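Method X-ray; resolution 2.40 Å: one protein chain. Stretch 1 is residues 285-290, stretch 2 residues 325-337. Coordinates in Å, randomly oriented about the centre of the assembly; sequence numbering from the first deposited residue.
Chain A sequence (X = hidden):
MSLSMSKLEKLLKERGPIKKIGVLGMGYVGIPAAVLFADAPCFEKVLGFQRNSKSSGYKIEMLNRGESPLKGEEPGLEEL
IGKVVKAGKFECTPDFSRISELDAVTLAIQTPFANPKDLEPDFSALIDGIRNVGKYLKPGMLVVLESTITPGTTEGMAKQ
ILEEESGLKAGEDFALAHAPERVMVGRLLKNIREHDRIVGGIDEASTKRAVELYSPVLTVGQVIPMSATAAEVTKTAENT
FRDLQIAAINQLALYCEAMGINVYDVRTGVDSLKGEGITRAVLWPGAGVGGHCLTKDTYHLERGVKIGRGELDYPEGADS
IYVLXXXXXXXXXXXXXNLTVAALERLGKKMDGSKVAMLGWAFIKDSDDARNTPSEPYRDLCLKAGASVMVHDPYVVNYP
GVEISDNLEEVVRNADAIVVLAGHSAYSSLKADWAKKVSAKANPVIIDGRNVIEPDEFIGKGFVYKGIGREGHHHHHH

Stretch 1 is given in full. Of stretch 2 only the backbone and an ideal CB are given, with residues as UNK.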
ATOM      1  N   PRO A 285      -3.150 -11.221  -5.985  1.00 27.57           N
ATOM      2  CA  PRO A 285      -4.150 -10.893  -7.028  1.00 28.43           C
ATOM      3  C   PRO A 285      -5.165 -12.053  -7.130  1.00 29.57           C
ATOM      4  O   PRO A 285      -4.882 -13.135  -6.586  1.00 29.45           O
ATOM      5  CB  PRO A 285      -3.285 -10.766  -8.307  1.00 27.78           C
ATOM      6  CG  PRO A 285      -2.105 -11.738  -8.044  1.00 28.23           C
ATOM      7  CD  PRO A 285      -1.882 -11.735  -6.540  1.00 26.78           C
ATOM      8  N   GLY A 286      -6.312 -11.852  -7.796  1.00 30.03           N
ATOM      9  CA  GLY A 286      -7.400 -12.851  -7.752  1.00 29.75           C
ATOM     10  C   GLY A 286      -8.685 -12.570  -8.541  1.00 30.31           C
ATOM     11  O   GLY A 286      -8.828 -11.562  -9.201  1.00 29.98           O
ATOM     12  N   ALA A 287      -9.647 -13.481  -8.440  1.00 30.52           N
ATOM     13  CA  ALA A 287     -10.874 -13.432  -9.228  1.00 28.78           C
ATOM     14  C   ALA A 287     -11.794 -12.311  -8.817  1.00 27.48           C
ATOM     15  O   ALA A 287     -12.772 -12.067  -9.487  1.00 26.60           O
ATOM     16  CB  ALA A 287     -11.615 -14.769  -9.135  1.00 28.62           C
ATOM     17  N   GLY A 288     -11.492 -11.611  -7.730  1.00 27.82           N
ATOM     18  CA  GLY A 288     -12.294 -10.451  -7.377  1.00 28.22           C
ATOM     19  C   GLY A 288     -12.383 -10.209  -5.898  1.00 30.38           C
ATOM     20  O   GLY A 288     -11.826 -10.962  -5.141  1.00 31.74           O
ATOM     21  N   VAL A 289     -13.070  -9.143  -5.485  1.00 31.35           N
ATOM     22  CA  VAL A 289     -13.167  -8.788  -4.078  1.00 31.03           C
ATOM     23  C   VAL A 289     -14.626  -8.981  -3.617  1.00 30.96           C
ATOM     24  O   VAL A 289     -15.589  -8.606  -4.314  1.00 28.89           O
ATOM     25  CB  VAL A 289     -12.732  -7.315  -3.856  1.00 31.59           C
ATOM     26  CG1 VAL A 289     -13.082  -6.837  -2.472  1.00 21.74           C
ATOM     27  CG2 VAL A 289     -11.269  -7.105  -4.185  1.00 23.36           C
ATOM     28  N   GLY A 290     -14.794  -9.581  -2.441  1.00 32.71           N
ATOM     29  CA  GLY A 290     -16.137  -9.803  -1.929  1.00 33.74           C
ATOM     30  C   GLY A 290     -16.270  -9.089  -0.621  1.00 34.93           C
ATOM     31  O   GLY A 290     -15.302  -8.470  -0.172  1.00 33.91           O
ATOM     32  N   UNK A 325      -9.851   2.120  -7.889  1.00 30.36           N
ATOM     33  CA  UNK A 325      -9.627   0.793  -7.273  1.00 30.88           C
ATOM     34  C   UNK A 325     -10.879  -0.113  -7.321  1.00 32.22           C
ATOM     35  O   UNK A 325     -10.794  -1.313  -7.648  1.00 32.22           O
ATOM     36  CB  UNK A 325      -9.187   0.971  -5.818  1.00 30.88           C
ATOM     37  N   UNK A 326     -12.034   0.448  -6.976  1.00 33.15           N
ATOM     38  CA  UNK A 326     -13.279  -0.331  -7.036  1.00 33.62           C
ATOM     39  C   UNK A 326     -13.514  -0.913  -8.443  1.00 34.46           C
ATOM     40  O   UNK A 326     -14.031  -2.024  -8.581  1.00 34.78           O
ATOM     41  CB  UNK A 326     -14.466   0.545  -6.629  1.00 33.62           C
ATOM     42  N   UNK A 327     -13.100  -0.197  -9.486  1.00 34.04           N
ATOM     43  CA  UNK A 327     -13.393  -0.681 -10.835  1.00 33.32           C
ATOM     44  C   UNK A 327     -12.428  -1.775 -11.302  1.00 32.00           C
ATOM     45  O   UNK A 327     -12.828  -2.683 -12.058  1.00 31.97           O
ATOM     46  CB  UNK A 327     -13.352   0.489 -11.820  1.00 33.32           C
ATOM     47  N   UNK A 328     -11.160  -1.675 -10.885  1.00 30.33           N
ATOM     48  CA  UNK A 328     -10.153  -2.694 -11.192  1.00 27.80           C
ATOM     49  C   UNK A 328     -10.681  -3.995 -10.570  1.00 27.79           C
ATOM     50  O   UNK A 328     -10.998  -4.967 -11.278  1.00 27.95           O
ATOM     51  CB  UNK A 328      -8.770  -2.320 -10.655  1.00 27.80           C
ATOM     52  N   UNK A 329     -10.884  -3.968  -9.267  1.00 27.44           N
ATOM     53  CA  UNK A 329     -11.387  -5.110  -8.535  1.00 27.78           C
ATOM     54  C   UNK A 329     -12.748  -5.662  -9.024  1.00 28.88           C
ATOM     55  O   UNK A 329     -12.936  -6.892  -9.035  1.00 28.88           O
ATOM     56  CB  UNK A 329     -11.502  -4.723  -7.059  1.00 27.78           C
ATOM     57  N   UNK A 330     -13.669  -4.776  -9.446  1.00 29.49           N
ATOM     58  CA  UNK A 330     -14.952  -5.195 -10.063  1.00 29.82           C
ATOM     59  C   UNK A 330     -14.740  -5.868 -11.414  1.00 28.64           C
ATOM     60  O   UNK A 330     -15.630  -6.599 -11.869  1.00 29.40           O
ATOM     61  CB  UNK A 330     -15.878  -3.990 -10.237  1.00 29.82           C
ATOM     62  N   UNK A 331     -13.585  -5.635 -12.041  1.00 26.48           N
ATOM     63  CA  UNK A 331     -13.328  -6.151 -13.369  1.00 26.58           C
ATOM     64  C   UNK A 331     -12.904  -7.595 -13.388  1.00 26.93           C
ATOM     65  O   UNK A 331     -13.084  -8.299 -14.384  1.00 28.78           O
ATOM     66  CB  UNK A 331     -12.254  -5.302 -14.053  1.00 26.58           C
ATOM     67  N   UNK A 332     -12.329  -8.048 -12.288  1.00 25.80           N
ATOM     68  CA  UNK A 332     -11.674  -9.321 -12.257  1.00 24.36           C
ATOM     69  C   UNK A 332     -12.578 -10.494 -12.632  1.00 26.92           C
ATOM     70  O   UNK A 332     -12.104 -11.398 -13.326  1.00 29.68           O
ATOM     71  CB  UNK A 332     -11.089  -9.546 -10.861  1.00 24.36           C
ATOM     72  N   UNK A 333     -13.871 -10.495 -12.204  1.00 25.43           N
ATOM     73  CA  UNK A 333     -14.764 -11.490 -12.796  1.00 25.02           C
ATOM     74  C   UNK A 333     -14.835 -11.463 -14.313  1.00 25.08           C
ATOM     75  O   UNK A 333     -14.787 -12.542 -14.916  1.00 26.24           O
ATOM     76  CB  UNK A 333     -16.175 -11.298 -12.236  1.00 25.02           C
ATOM     77  N   UNK A 334     -14.934 -10.283 -14.923  1.00 24.32           N
ATOM     78  CA  UNK A 334     -14.929 -10.204 -16.389  1.00 24.91           C
ATOM     79  C   UNK A 334     -13.582 -10.690 -16.940  1.00 26.53           C
ATOM     80  O   UNK A 334     -13.554 -11.354 -17.981  1.00 27.91           O
ATOM     81  CB  UNK A 334     -15.209  -8.773 -16.852  1.00 24.91           C
ATOM     82  N   UNK A 335     -12.496 -10.420 -16.222  1.00 25.94           N
ATOM     83  CA  UNK A 335     -11.204 -10.887 -16.676  1.00 26.53           C
ATOM     84  C   UNK A 335     -11.130 -12.413 -16.639  1.00 28.80           C
ATOM     85  O   UNK A 335     -10.534 -13.047 -17.553  1.00 28.72           O
ATOM     86  CB  UNK A 335     -10.091 -10.277 -15.821  1.00 26.53           C
ATOM     87  N   UNK A 336     -11.758 -13.005 -15.612  1.00 29.85           N
ATOM     88  CA  UNK A 336     -11.764 -14.465 -15.431  1.00 29.85           C
ATOM     89  C   UNK A 336     -12.484 -15.072 -16.595  1.00 30.23           C
ATOM     90  O   UNK A 336     -11.946 -15.971 -17.252  1.00 30.67           O
ATOM     91  CB  UNK A 336     -12.421 -14.879 -14.112  1.00 29.85           C
ATOM     92  N   UNK A 337     -13.692 -14.550 -16.862  1.00 29.72           N
ATOM     93  CA  UNK A 337     -14.471 -14.886 -18.050  1.00 28.04           C
ATOM     94  C   UNK A 337     -13.702 -14.770 -19.379  1.00 28.29           C
ATOM     95  O   UNK A 337     -13.732 -15.697 -20.156  1.00 29.76           O
ATOM     96  CB  UNK A 337     -15.703 -13.980 -18.106  1.00 28.04           C
TER

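Stretch 2 is helical throughout, and stretch 1, an irregular loop, crosses it most closely where the CA atoms of G288 and position 332 lie 5.0 Å apart. No direct hydrogen bond joins the two.

Position 325 is out of reach of stretch 1; it is A325. At 326, CA-to-CB points sideways and nothing lies near the CB, so only a long side chain could arrive at V289. Lysine or arginine could reach it. The residue is R326, with chi1, chi2 and chi3 all m; its NH1 comes to 4.0 Å from V289 CG1, while NH2 forms a salt bridge with the side chain one turn on, at 330. Positions 327 and 328 are also out of reach; they are K327 and V328.

Position 329 points toward stretch 1, and its ideal CB is 3.7 Å from V289 CG2. The methyl invites contact but offers no polar partner, so a medium-sized side chain such as leucine, methionine, asparagine or glutamine would suit. It is N329, whose CG packs 3.6 Å from V289 CG2, while its amide group is hydrogen-bonded elsewhere in the structure. Its backbone matters as well: water 1 donates to N329 O (2.6 Å) and accepts from V289 N (2.6 Å), bridging the two chain segments.

Positions 330 and 331 point away from the loop, which leaves both unconstrained; they are D330, whose OD1 lies 2.8 Å from R326 NH2, and F331.

At 332 the ideal CB faces the loop at close range: 3.3 Å from A287 O and 3.5 Å from G286 O. Branching straight ahead would meet these carbonyls, so alanine or an unbranched chain able to bend aside fits best. M332 does this with chi1 and chi2 both m; its CB touches G286 O at 3.4 Å, and its end leads away.

The N of 333 lies 3.3 Å from A287 O and has no bond to the preceding turn, where the helix kinks. CA-to-CB points sideways, and the ideal CB is 4.4 Å from A287 O, so size is little restricted; the unbonded N makes proline a natural candidate, though others are possible. P333 has no hydrogen to share with that oxygen, so the approach is no hydrogen bond; its CD lies 3.2 Å from A287 O and 4.3 Å from G288 CA. An ideal CB on G288 would come within 3.3 Å of this CD, and the backbone angles of G288 by themselves already call for glycine.

Position 334 points away; it is A334. Position 335 points toward the loop but has no stretch 1 atom within 5.5 Å of its CB, leaving room for a large residue; H335 uses both ring nitrogens elsewhere in the structure. At 336, CB points toward A287 CB, 5.0 Å away, a gap for an apolar chain such as leucine, isoleucine or methionine. M336 closes it, CG reaching 3.8 Å from A287 CB. Position 337 is out of reach; it is Y337.

Stretch 2, residues 325-337: ARKVNDFMPAHMY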
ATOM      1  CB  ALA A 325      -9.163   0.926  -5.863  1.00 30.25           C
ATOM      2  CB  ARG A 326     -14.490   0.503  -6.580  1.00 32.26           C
ATOM      3  CG  ARG A 326     -14.610   0.732  -5.054  1.00 37.20           C
ATOM      4  CD  ARG A 326     -14.488  -0.567  -4.229  1.00 30.49           C
ATOM      5  NE  ARG A 326     -15.204  -1.657  -4.872  1.00 38.36           N
ATOM      6  CZ  ARG A 326     -14.824  -2.919  -4.877  1.00 29.65           C
ATOM      7  NH1 ARG A 326     -13.727  -3.348  -4.241  1.00 39.13           N
ATOM      8  NH2 ARG A 326     -15.578  -3.782  -5.501  1.00 40.20           N
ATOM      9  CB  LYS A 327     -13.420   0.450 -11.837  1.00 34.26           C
ATOM     10  CG  LYS A 327     -14.591   1.404 -11.721  1.00 40.63           C
ATOM     11  CD  LYS A 327     -14.252   2.601 -12.640  1.00 37.07           C
ATOM     12  CE  LYS A 327     -15.265   3.739 -12.596  1.00 42.02           C
ATOM     13  NZ  LYS A 327     -14.572   4.925 -13.136  1.00 37.58           N
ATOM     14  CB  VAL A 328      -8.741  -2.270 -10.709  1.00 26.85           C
ATOM     15  CG1 VAL A 328      -7.753  -3.410 -10.741  1.00 28.75           C
ATOM     16  CG2 VAL A 328      -8.214  -1.162 -11.569  1.00 28.74           C
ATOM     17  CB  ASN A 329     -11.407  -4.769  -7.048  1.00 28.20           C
ATOM     18  CG  ASN A 329      -9.995  -4.665  -6.442  1.00 48.70           C
ATOM     19  OD1 ASN A 329      -9.011  -5.191  -6.994  1.00 29.60           O
ATOM     20  ND2 ASN A 329      -9.894  -3.990  -5.293  1.00 29.95           N
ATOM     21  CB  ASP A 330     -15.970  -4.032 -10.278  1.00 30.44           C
ATOM     22  CG  ASP A 330     -16.714  -3.584  -8.987  1.00 22.98           C
ATOM     23  OD1 ASP A 330     -16.736  -4.308  -7.991  1.00 30.34           O
ATOM     24  OD2 ASP A 330     -17.285  -2.461  -8.985  1.00 31.51           O
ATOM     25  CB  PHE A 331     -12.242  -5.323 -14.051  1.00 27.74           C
ATOM     26  CG  PHE A 331     -11.882  -5.803 -15.430  1.00 28.92           C
ATOM     27  CD1 PHE A 331     -12.839  -5.812 -16.463  1.00 27.61           C
ATOM     28  CD2 PHE A 331     -10.589  -6.226 -15.709  1.00 27.20           C
ATOM     29  CE1 PHE A 331     -12.496  -6.228 -17.760  1.00 28.57           C
ATOM     30  CE2 PHE A 331     -10.245  -6.658 -16.991  1.00 28.27           C
ATOM     31  CZ  PHE A 331     -11.191  -6.652 -18.021  1.00 26.91           C
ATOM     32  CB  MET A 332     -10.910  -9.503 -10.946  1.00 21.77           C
ATOM     33  CG  MET A 332      -9.829  -8.397 -10.763  1.00 28.74           C
ATOM     34  SD  MET A 332      -8.630  -8.277 -12.115  1.00 17.04           S
ATOM     35  CE  MET A 332      -7.948  -6.704 -11.816  1.00 29.39           C
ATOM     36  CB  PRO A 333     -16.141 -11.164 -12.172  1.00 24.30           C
ATOM     37  CG  PRO A 333     -15.781 -10.787 -10.843  1.00 22.98           C
ATOM     38  CD  PRO A 333     -14.511  -9.890 -11.024  1.00 24.64           C
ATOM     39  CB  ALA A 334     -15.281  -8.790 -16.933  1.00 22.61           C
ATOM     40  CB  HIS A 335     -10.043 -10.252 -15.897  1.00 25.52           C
ATOM     41  CG  HIS A 335      -8.708 -10.761 -16.325  1.00 24.04           C
ATOM     42  ND1 HIS A 335      -8.171 -10.495 -17.573  1.00 25.97           N
ATOM     43  CD2 HIS A 335      -7.830 -11.583 -15.708  1.00 24.30           C
ATOM     44  CE1 HIS A 335      -6.999 -11.097 -17.682  1.00 24.11           C
ATOM     45  NE2 HIS A 335      -6.774 -11.764 -16.566  1.00 24.03           N
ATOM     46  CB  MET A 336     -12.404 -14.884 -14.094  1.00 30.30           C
ATOM     47  CG  MET A 336     -11.438 -14.852 -12.881  1.00 32.19           C
ATOM     48  SD  MET A 336     -10.289 -16.273 -12.791  1.00 31.50           S
ATOM     49  CE  MET A 336      -8.896 -15.378 -13.322  1.00 33.05           C
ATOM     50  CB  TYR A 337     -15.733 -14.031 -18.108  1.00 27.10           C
ATOM     51  CG  TYR A 337     -16.562 -14.325 -19.311  1.00 29.26           C
ATOM     52  CD1 TYR A 337     -17.380 -15.454 -19.352  1.00 27.18           C
ATOM     53  CD2 TYR A 337     -16.528 -13.483 -20.439  1.00 27.54           C
ATOM     54  CE1 TYR A 337     -18.148 -15.741 -20.471  1.00 29.85           C
ATOM     55  CE2 TYR A 337     -17.292 -13.763 -21.563  1.00 29.91           C
ATOM     56  CZ  TYR A 337     -18.090 -14.898 -21.560  1.00 27.32           C
ATOM     57  OH  TYR A 337     -18.838 -15.187 -22.647  1.00 31.34           O
TER
HETATM   58  O   HOH W   1     -14.502  -8.365  -7.510  1.00 21.66           O
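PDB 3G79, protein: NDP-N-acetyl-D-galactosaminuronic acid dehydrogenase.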